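Local coordinates for protein probable N-acetyl-gamma-glutamyl-phosphate reductase, chloroplastic (Oryza sativa, PDB 2CVO) that probably catalyses the NADPH-dependent reduction of N-acetyl-L-glutamyl 5-phosphate to its semialdehyde, a step of arginine biosynthesis in the chloroplast, at residues N346-M351 / E355-Q360. Sequence-based numbering, arbitrary orientation.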
loop_
_atom_site.group_PDB
_atom_site.type_symbol
_atom_site.label_atom_id
_atom_site.label_comp_id
_atom_site.label_asym_id
_atom_site.label_seq_id
_atom_site.Cartn_x
_atom_site.Cartn_y
_atom_site.Cartn_z
ATOM N N ASN A 346 2.782 21.906 23.489
ATOM C CA ASN A 346 3.535 23.050 23.978
ATOM C C ASN A 346 2.658 24.265 24.259
ATOM O O ASN A 346 2.846 24.942 25.271
ATOM C CB ASN A 346 4.648 23.408 22.990
ATOM C CG ASN A 346 5.744 22.365 22.959
ATOM O OD1 ASN A 346 6.133 21.832 24.000
ATOM N ND2 ASN A 346 6.255 22.073 21.770
ATOM N N LEU A 347 1.697 24.540 23.380
ATOM C CA LEU A 347 0.812 25.679 23.593
ATOM C C LEU A 347 -0.050 25.466 24.835
ATOM O O LEU A 347 -0.350 26.420 25.551
ATOM C CB LEU A 347 -0.088 25.925 22.376
ATOM C CG LEU A 347 -0.928 27.208 22.488
ATOM C CD1 LEU A 347 0.001 28.381 22.752
ATOM C CD2 LEU A 347 -1.743 27.452 21.213
ATOM N N ASN A 348 -0.460 24.225 25.089
ATOM C CA ASN A 348 -1.261 23.942 26.276
ATOM C C ASN A 348 -0.447 24.362 27.498
ATOM O O ASN A 348 -0.926 25.094 28.368
ATOM C CB ASN A 348 -1.586 22.448 26.384
ATOM C CG ASN A 348 -2.696 22.018 25.441
ATOM O OD1 ASN A 348 -3.699 22.714 25.290
ATOM N ND2 ASN A 348 -2.532 20.858 24.820
ATOM N N LEU A 349 0.795 23.893 27.543
ATOM C CA LEU A 349 1.703 24.198 28.640
ATOM C C LEU A 349 1.896 25.707 28.804
ATOM O O LEU A 349 1.864 26.234 29.918
ATOM C CB LEU A 349 3.052 23.523 28.385
ATOM C CG LEU A 349 4.164 23.765 29.403
ATOM C CD1 LEU A 349 3.729 23.254 30.771
ATOM C CD2 LEU A 349 5.439 23.058 28.938
ATOM N N MET A 350 2.092 26.396 27.686
ATOM C CA MET A 350 2.295 27.840 27.689
ATOM C C MET A 350 1.054 28.609 28.146
ATOM O O MET A 350 1.172 29.682 28.738
ATOM C CB MET A 350 2.700 28.305 26.288
ATOM C CG MET A 350 4.028 27.727 25.811
ATOM S SD MET A 350 4.189 27.722 24.017
ATOM C CE MET A 350 4.657 29.434 23.697
ATOM N N MET A 351 -0.128 28.060 27.871
ATOM C CA MET A 351 -1.380 28.709 28.250
ATOM C C MET A 351 -1.878 28.290 29.631
ATOM O O MET A 351 -2.913 28.768 30.089
ATOM C CB MET A 351 -2.475 28.411 27.219
ATOM C CG MET A 351 -2.152 28.834 25.796
ATOM S SD MET A 351 -1.713 30.569 25.633
ATOM C CE MET A 351 -3.291 31.357 25.944
ATOM N N GLU A 355 -1.484 19.478 29.604
ATOM C CA GLU A 355 -0.814 19.138 28.355
ATOM C C GLU A 355 -1.585 18.210 27.423
ATOM O O GLU A 355 -1.449 18.315 26.203
ATOM C CB GLU A 355 0.566 18.534 28.639
ATOM C CG GLU A 355 1.534 19.491 29.302
ATOM C CD GLU A 355 2.948 18.947 29.368
ATOM O OE1 GLU A 355 3.804 19.602 29.999
ATOM O OE2 GLU A 355 3.209 17.872 28.787
ATOM N N ASN A 356 -2.397 17.313 27.977
ATOM C CA ASN A 356 -3.145 16.377 27.139
ATOM C C ASN A 356 -4.445 16.930 26.555
ATOM O O ASN A 356 -5.165 16.220 25.845
ATOM C CB ASN A 356 -3.436 15.077 27.904
ATOM C CG ASN A 356 -4.267 15.295 29.160
ATOM O OD1 ASN A 356 -4.984 16.287 29.287
ATOM N ND2 ASN A 356 -4.188 14.347 30.091
ATOM N N THR A 357 -4.745 18.191 26.846
ATOM C CA THR A 357 -5.966 18.814 26.336
ATOM C C THR A 357 -6.046 18.712 24.817
ATOM O O THR A 357 -5.195 19.246 24.103
ATOM C CB THR A 357 -6.043 20.305 26.718
ATOM O OG1 THR A 357 -5.852 20.450 28.131
ATOM C CG2 THR A 357 -7.400 20.873 26.337
ATOM N N GLY A 358 -7.078 18.022 24.336
ATOM C CA GLY A 358 -7.269 17.850 22.906
ATOM C C GLY A 358 -6.256 16.912 22.274
ATOM O O GLY A 358 -6.119 16.878 21.053
ATOM N N LEU A 359 -5.555 16.141 23.103
ATOM C CA LEU A 359 -4.536 15.217 22.613
ATOM C C LEU A 359 -4.690 13.794 23.140
ATOM O O LEU A 359 -3.708 13.056 23.225
ATOM C CB LEU A 359 -3.147 15.739 22.991
ATOM C CG LEU A 359 -2.783 17.111 22.430
ATOM C CD1 LEU A 359 -1.442 17.559 22.998
ATOM C CD2 LEU A 359 -2.731 17.042 20.911
ATOM N N GLN A 360 -5.910 13.402 23.487
ATOM C CA GLN A 360 -6.133 12.061 24.015
ATOM C C GLN A 360 -6.659 11.053 22.996
ATOM O O GLN A 360 -7.067 9.950 23.356
ATOM C CB GLN A 360 -7.057 12.140 25.229
ATOM C CG GLN A 360 -6.404 12.889 26.396
ATOM C CD GLN A 360 -7.313 13.031 27.603
ATOM O OE1 GLN A 360 -8.287 13.786 27.580
ATOM N NE2 GLN A 360 -6.999 12.300 28.664
#
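N348 reaches from helix 336-351 into the loop that follows it and meets two backbone carbonyls there. Its ND2 lies 3.1 Å from E355 O, a weak, bent hydrogen bond. The bond from ND2 to T357 O is 3.2 Å long and better aligned. Here the N-H arrives in the carbonyl plane, on a lone pair, although T357 O sits 27° out of the amide plane of N348. CG stands anti to the carbonyl carbon (chi1 -77°), which sends the amide across to the loop. OD1 rests 3.7 Å from T357 CB and accepts a hydrogen bond from H46 NE2. Both ends of the amide are therefore used, which should help to fix its rotation. This is the close-fitting part: N348 is buried, and L359 CD1 comes within 3.9 Å of ND2. Replacing N348 by an alanine removes both polar ends, and the loss would probably leave the carbonyls of E355 and T357 without this donor and H46 without its acceptor.

The E355 side is looser and partly exposed. Its extended side chain runs beside L349, both pointing the same way. OE1 touches L349 CD1 at 3.7 Å, but its stronger partner is R156, in a salt bridge. OE2 bonds Q345 NE2.

The chain reverses in a type II beta turn from N356 to L359, with G358 at the positive phi (71°) usual at the third position. The last helix packs on the N-terminal Rossmann-type domain, N348 on F49 and L349 on helix 152-161. An asparagine side chain bonds the following loop at and just before its type II turn.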